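Local atomic coordinates of secreted protein (Streptomyces lividans TK24, PDB entry 5LXZ), a protein that probably acts as a secreted copper-radical oxidase of the galactose oxidase family, using a copper ion bound by tyrosines and histidines. Residues H30-G44 against D77-L91. The protein carries 1 engineered substitution. Numbering follows the deposited sequence.
Sequences HAALLRTGKVLMVAG and DLFCTGHTQLANGNL. With EDO (1,2-ethanediol), chain P.
His30 and His83 meet rim to rim, planes at 81°, and a hydrogen bond of 2.9 Å joins His30 ND1 to His83 NE2. With CG anti to its carbonyl carbon (chi1 -54°), the His30 ring hangs off its strand into the type II beta turn from Leu78 to Thr81. Its far nitrogen, NE2, takes a weak bond from Cys80 N at 3.3 Å. Thr81 OG1 sits over one face, 3.4 Å from His30 CE1; that hydroxyl is itself tied down, donating to Leu78 O at 2.7 Å. Were His30 replaced by an alanine, His83 NE2 and Cys80 N would probably lose their shared partner and a gap would open beside Thr81.

The apolar packing centres on Leu91, whose CD2 reaches Leu40 CD2 at 3.7 Å and Ala32 CB slightly farther off, while Val42 CG1 lies against Leu78 CB. At Gly44 a CB would collide with Phe79 N and Asp77 OD1, the carboxylate being held by Ser45 through OD2.

At the other end water does the joining: one molecule accepts from Arg35 N and donates to Gly89 O at 2.7 Å, and two more link the Arg35 guanidinium to Asn88 O.

The segments belong to neighbouring antiparallel sheets, consistent with adjacent blades of the galactose oxidase-type propeller. The Phe79 side chain is about 4 Å from a bound copper ion, its ring meeting that of the copper ligand His461 nearly at right angles; Cys80 probably corresponds to the family's tyrosine-linked cysteine. His30 thus probably helps fix the turn carrying both, through one weak backbone bond and a stronger one to His83, whereas greasy contacts and water close the rest of the seam.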
loop_
_atom_site.group_PDB
_atom_site.type_symbol
_atom_site.label_atom_id
_atom_site.label_comp_id
_atom_site.label_asym_id
_atom_site.label_seq_id
_atom_site.Cartn_x
_atom_site.Cartn_y
_atom_site.Cartn_z
ATOM N N HIS A 30 8.950 0.607 -2.592
ATOM C CA HIS A 30 8.336 1.653 -1.809
ATOM C C HIS A 30 9.008 2.935 -2.194
ATOM O O HIS A 30 10.243 2.965 -2.365
ATOM C CB HIS A 30 8.652 1.439 -0.321
ATOM C CG HIS A 30 8.302 0.095 0.213
ATOM N ND1 HIS A 30 7.237 -0.125 1.063
ATOM C CD2 HIS A 30 8.864 -1.115 0.016
ATOM C CE1 HIS A 30 7.169 -1.410 1.371
ATOM N NE2 HIS A 30 8.120 -2.035 0.720
ATOM N N ALA A 31 8.268 4.026 -2.213
ATOM C CA ALA A 31 8.889 5.322 -2.314
ATOM C C ALA A 31 8.132 6.343 -1.512
ATOM O O ALA A 31 6.910 6.215 -1.309
ATOM C CB ALA A 31 9.028 5.758 -3.747
ATOM N N ALA A 32 8.852 7.338 -1.042
ATOM C CA ALA A 32 8.243 8.415 -0.288
ATOM C C ALA A 32 8.929 9.723 -0.627
ATOM O O ALA A 32 10.150 9.785 -0.638
ATOM C CB ALA A 32 8.344 8.153 1.199
ATOM N N LEU A 33 8.157 10.766 -0.885
ATOM C CA LEU A 33 8.703 12.091 -1.001
ATOM C C LEU A 33 8.983 12.627 0.375
ATOM O O LEU A 33 8.139 12.563 1.227
ATOM C CB LEU A 33 7.770 13.011 -1.773
ATOM C CG LEU A 33 8.215 14.466 -1.810
ATOM C CD1 LEU A 33 9.502 14.607 -2.605
ATOM C CD2 LEU A 33 7.123 15.346 -2.417
ATOM N N LEU A 34 10.213 13.103 0.601
ATOM C CA LEU A 34 10.632 13.642 1.886
ATOM C C LEU A 34 10.584 15.161 1.853
ATOM O O LEU A 34 10.599 15.801 0.793
ATOM C CB LEU A 34 12.078 13.221 2.139
ATOM C CG LEU A 34 12.355 11.720 2.004
ATOM C CD1 LEU A 34 13.861 11.517 2.107
ATOM C CD2 LEU A 34 11.594 10.928 3.034
ATOM N N ARG A 35 10.484 15.736 3.041
ATOM C CA ARG A 35 10.320 17.184 3.179
ATOM C C ARG A 35 11.507 17.987 2.697
ATOM O O ARG A 35 11.409 19.180 2.535
ATOM C CB ARG A 35 9.928 17.533 4.605
ATOM C CG ARG A 35 10.945 17.221 5.687
ATOM C CD ARG A 35 11.798 18.409 5.991
ATOM N NE ARG A 35 12.441 18.250 7.300
ATOM C CZ ARG A 35 13.269 19.147 7.820
ATOM N NH1 ARG A 35 13.576 20.239 7.153
ATOM N NH2 ARG A 35 13.745 18.954 9.039
ATOM N N THR A 36 12.641 17.325 2.481
ATOM C CA THR A 36 13.799 17.913 1.816
ATOM C C THR A 36 13.664 18.076 0.320
ATOM O O THR A 36 14.533 18.646 -0.321
ATOM C CB THR A 36 15.030 17.050 2.093
ATOM O OG1 THR A 36 14.710 15.700 1.689
ATOM C CG2 THR A 36 15.356 17.058 3.561
ATOM N N GLY A 37 12.576 17.556 -0.271
ATOM C CA GLY A 37 12.380 17.571 -1.679
ATOM C C GLY A 37 12.966 16.367 -2.393
ATOM O O GLY A 37 12.806 16.253 -3.598
ATOM N N LYS A 38 13.617 15.480 -1.652
ATOM C CA LYS A 38 14.202 14.283 -2.218
ATOM C C LYS A 38 13.264 13.108 -2.025
ATOM O O LYS A 38 12.360 13.157 -1.171
ATOM C CB LYS A 38 15.539 14.039 -1.565
ATOM C CG LYS A 38 16.462 15.242 -1.816
ATOM C CD LYS A 38 17.819 14.968 -1.285
ATOM C CE LYS A 38 18.686 16.217 -1.258
ATOM N NZ LYS A 38 20.015 15.808 -0.713
ATOM N N VAL A 39 13.476 12.068 -2.815
ATOM C CA VAL A 39 12.625 10.880 -2.769
ATOM C C VAL A 39 13.400 9.723 -2.210
ATOM O O VAL A 39 14.479 9.379 -2.720
ATOM C CB VAL A 39 12.095 10.532 -4.155
ATOM C CG1 VAL A 39 11.207 9.304 -4.117
ATOM C CG2 VAL A 39 11.355 11.716 -4.768
ATOM N N LEU A 40 12.844 9.107 -1.171
ATOM C CA LEU A 40 13.362 7.877 -0.601
ATOM C C LEU A 40 12.807 6.717 -1.423
ATOM O O LEU A 40 11.593 6.630 -1.630
ATOM C CB LEU A 40 12.922 7.747 0.842
ATOM C CG LEU A 40 13.398 6.481 1.549
ATOM C CD1 LEU A 40 14.879 6.566 1.798
ATOM C CD2 LEU A 40 12.572 6.249 2.824
ATOM N N MET A 41 13.678 5.857 -1.928
ATOM C CA MET A 41 13.291 4.716 -2.743
ATOM C C MET A 41 13.797 3.459 -2.062
ATOM O O MET A 41 15.027 3.258 -1.942
ATOM C CB MET A 41 13.887 4.873 -4.139
ATOM C CG MET A 41 13.427 6.164 -4.809
ATOM S SD MET A 41 14.271 6.533 -6.351
ATOM C CE MET A 41 13.404 5.346 -7.374
ATOM N N VAL A 42 12.893 2.596 -1.632
ATOM C CA VAL A 42 13.255 1.455 -0.819
ATOM C C VAL A 42 13.010 0.167 -1.591
ATOM O O VAL A 42 11.920 -0.086 -2.091
ATOM C CB VAL A 42 12.492 1.405 0.515
ATOM C CG1 VAL A 42 13.008 0.276 1.378
ATOM C CG2 VAL A 42 12.590 2.726 1.253
ATOM N N ALA A 43 14.078 -0.609 -1.711
ATOM C CA ALA A 43 14.005 -1.918 -2.272
ATOM C C ALA A 43 14.038 -3.001 -1.221
ATOM O O ALA A 43 13.416 -4.026 -1.398
ATOM C CB ALA A 43 15.174 -2.121 -3.237
ATOM N N GLY A 44 14.794 -2.812 -0.145
ATOM C CA GLY A 44 15.111 -3.955 0.703
ATOM C C GLY A 44 15.838 -4.974 -0.162
ATOM O O GLY A 44 16.683 -4.586 -0.975
ATOM N N ASP A 77 15.583 -5.974 6.081
ATOM C CA ASP A 77 14.861 -6.172 4.831
ATOM C C ASP A 77 13.537 -5.401 4.866
ATOM O O ASP A 77 12.498 -5.974 5.193
ATOM C CB ASP A 77 14.612 -7.633 4.492
ATOM C CG ASP A 77 14.360 -7.824 3.026
ATOM O OD1 ASP A 77 14.164 -6.791 2.352
ATOM O OD2 ASP A 77 14.386 -8.972 2.521
ATOM N N LEU A 78 13.620 -4.148 4.440
ATOM C CA LEU A 78 12.484 -3.199 4.492
ATOM C C LEU A 78 11.515 -3.323 3.346
ATOM O O LEU A 78 10.564 -2.568 3.254
ATOM C CB LEU A 78 12.992 -1.789 4.597
ATOM C CG LEU A 78 13.852 -1.561 5.815
ATOM C CD1 LEU A 78 14.255 -0.099 5.843
ATOM C CD2 LEU A 78 13.197 -2.025 7.111
ATOM N N PHE A 79 11.718 -4.306 2.501
ATOM C CA PHE A 79 10.720 -4.749 1.571
ATOM C C PHE A 79 9.557 -5.248 2.453
ATOM O O PHE A 79 9.793 -5.863 3.451
ATOM C CB PHE A 79 11.427 -5.866 0.727
ATOM C CG PHE A 79 10.535 -6.766 -0.047
ATOM C CD1 PHE A 79 9.448 -6.292 -0.745
ATOM C CD2 PHE A 79 10.833 -8.144 -0.108
ATOM C CE1 PHE A 79 8.656 -7.151 -1.479
ATOM C CE2 PHE A 79 10.037 -9.000 -0.802
ATOM C CZ PHE A 79 8.947 -8.506 -1.507
ATOM N N CYS A 80 8.320 -5.017 2.102
ATOM C CA CYS A 80 7.209 -5.559 2.961
ATOM C C CYS A 80 6.921 -4.742 4.216
ATOM O O CYS A 80 6.242 -5.222 5.116
ATOM C CB CYS A 80 7.397 -7.037 3.467
ATOM S SG CYS A 80 7.842 -8.372 2.325
ATOM N N THR A 81 7.459 -3.533 4.309
ATOM C CA THR A 81 7.148 -2.674 5.443
ATOM C C THR A 81 5.928 -1.830 5.220
ATOM O O THR A 81 5.446 -1.696 4.106
ATOM C CB THR A 81 8.292 -1.656 5.646
ATOM O OG1 THR A 81 8.623 -1.050 4.378
ATOM C CG2 THR A 81 9.445 -2.299 6.232
ATOM N N GLY A 82 5.411 -1.239 6.309
ATOM C CA GLY A 82 4.444 -0.171 6.253
ATOM C C GLY A 82 5.136 1.110 6.667
ATOM O O GLY A 82 6.202 1.074 7.280
ATOM N N HIS A 83 4.550 2.260 6.355
ATOM C CA HIS A 83 5.271 3.507 6.547
ATOM C C HIS A 83 4.360 4.695 6.438
ATOM O O HIS A 83 3.448 4.705 5.589
ATOM C CB HIS A 83 6.435 3.663 5.603
ATOM C CG HIS A 83 6.155 3.199 4.231
ATOM N ND1 HIS A 83 5.082 3.635 3.492
ATOM C CD2 HIS A 83 6.779 2.275 3.477
ATOM C CE1 HIS A 83 5.098 3.047 2.312
ATOM N NE2 HIS A 83 6.100 2.203 2.288
ATOM N N THR A 84 4.600 5.704 7.270
ATOM C CA THR A 84 3.884 6.950 7.174
ATOM C C THR A 84 4.760 8.066 7.764
ATOM O O THR A 84 5.666 7.819 8.568
ATOM C CB THR A 84 2.487 6.838 7.797
ATOM O OG1 THR A 84 1.627 7.871 7.264
ATOM C CG2 THR A 84 2.557 6.895 9.291
ATOM N N GLN A 85 4.514 9.290 7.326
ATOM C CA GLN A 85 5.207 10.458 7.853
ATOM C C GLN A 85 4.766 10.804 9.249
ATOM O O GLN A 85 3.583 10.910 9.528
ATOM C CB GLN A 85 4.939 11.660 6.938
ATOM C CG GLN A 85 5.854 12.836 7.299
ATOM C CD GLN A 85 5.427 14.218 6.833
ATOM O OE1 GLN A 85 5.897 15.233 7.394
ATOM N NE2 GLN A 85 4.635 14.305 5.793
ATOM N N LEU A 86 5.728 11.009 10.123
ATOM C CA LEU A 86 5.497 11.517 11.464
ATOM C C LEU A 86 5.426 13.042 11.447
ATOM O O LEU A 86 5.765 13.698 10.479
ATOM C CB LEU A 86 6.638 11.069 12.364
ATOM C CG LEU A 86 6.775 9.566 12.513
ATOM C CD1 LEU A 86 7.950 9.294 13.413
ATOM C CD2 LEU A 86 5.522 8.882 13.015
ATOM N N ALA A 87 4.952 13.594 12.552
ATOM C CA ALA A 87 4.834 15.065 12.652
ATOM C C ALA A 87 6.125 15.819 12.445
ATOM O O ALA A 87 6.134 16.952 11.925
ATOM C CB ALA A 87 4.220 15.458 13.990
ATOM N N ASN A 88 7.263 15.211 12.799
ATOM C CA ASN A 88 8.525 15.867 12.512
ATOM C C ASN A 88 9.129 15.660 11.137
ATOM O O ASN A 88 10.249 16.102 10.866
ATOM C CB ASN A 88 9.530 15.496 13.582
ATOM C CG ASN A 88 9.987 14.061 13.492
ATOM O OD1 ASN A 88 9.533 13.264 12.653
ATOM N ND2 ASN A 88 10.884 13.702 14.405
ATOM N N GLY A 89 8.397 15.038 10.212
ATOM C CA GLY A 89 8.900 14.808 8.865
ATOM C C GLY A 89 9.672 13.532 8.702
ATOM O O GLY A 89 9.971 13.129 7.591
ATOM N N ASN A 90 9.994 12.834 9.796
ATOM C CA ASN A 90 10.631 11.532 9.652
ATOM C C ASN A 90 9.604 10.540 9.134
ATOM O O ASN A 90 8.413 10.707 9.323
ATOM C CB ASN A 90 11.171 11.013 10.964
ATOM C CG ASN A 90 12.391 11.775 11.460
ATOM O OD1 ASN A 90 12.903 12.679 10.824
ATOM N ND2 ASN A 90 12.860 11.366 12.621
ATOM N N LEU A 91 10.058 9.522 8.432
ATOM C CA LEU A 91 9.186 8.477 7.936
ATOM C C LEU A 91 9.302 7.309 8.903
ATOM O O LEU A 91 10.386 6.746 9.041
ATOM C CB LEU A 91 9.605 8.027 6.535
ATOM C CG LEU A 91 8.631 7.086 5.835
ATOM C CD1 LEU A 91 7.374 7.815 5.337
ATOM C CD2 LEU A 91 9.302 6.397 4.643
HETATM C C1 EDO P . 1.462 0.994 3.822
HETATM O O1 EDO P . 2.808 1.499 3.784
HETATM C C2 EDO P . 0.610 1.924 4.610
HETATM O O2 EDO P . 1.419 2.218 5.754
HETATM O O HOH W 1 9.363 14.068 5.101
HETATM O O HOH W 2 12.249 15.853 9.134
HETATM O O HOH W 3 12.750 17.690 11.620
#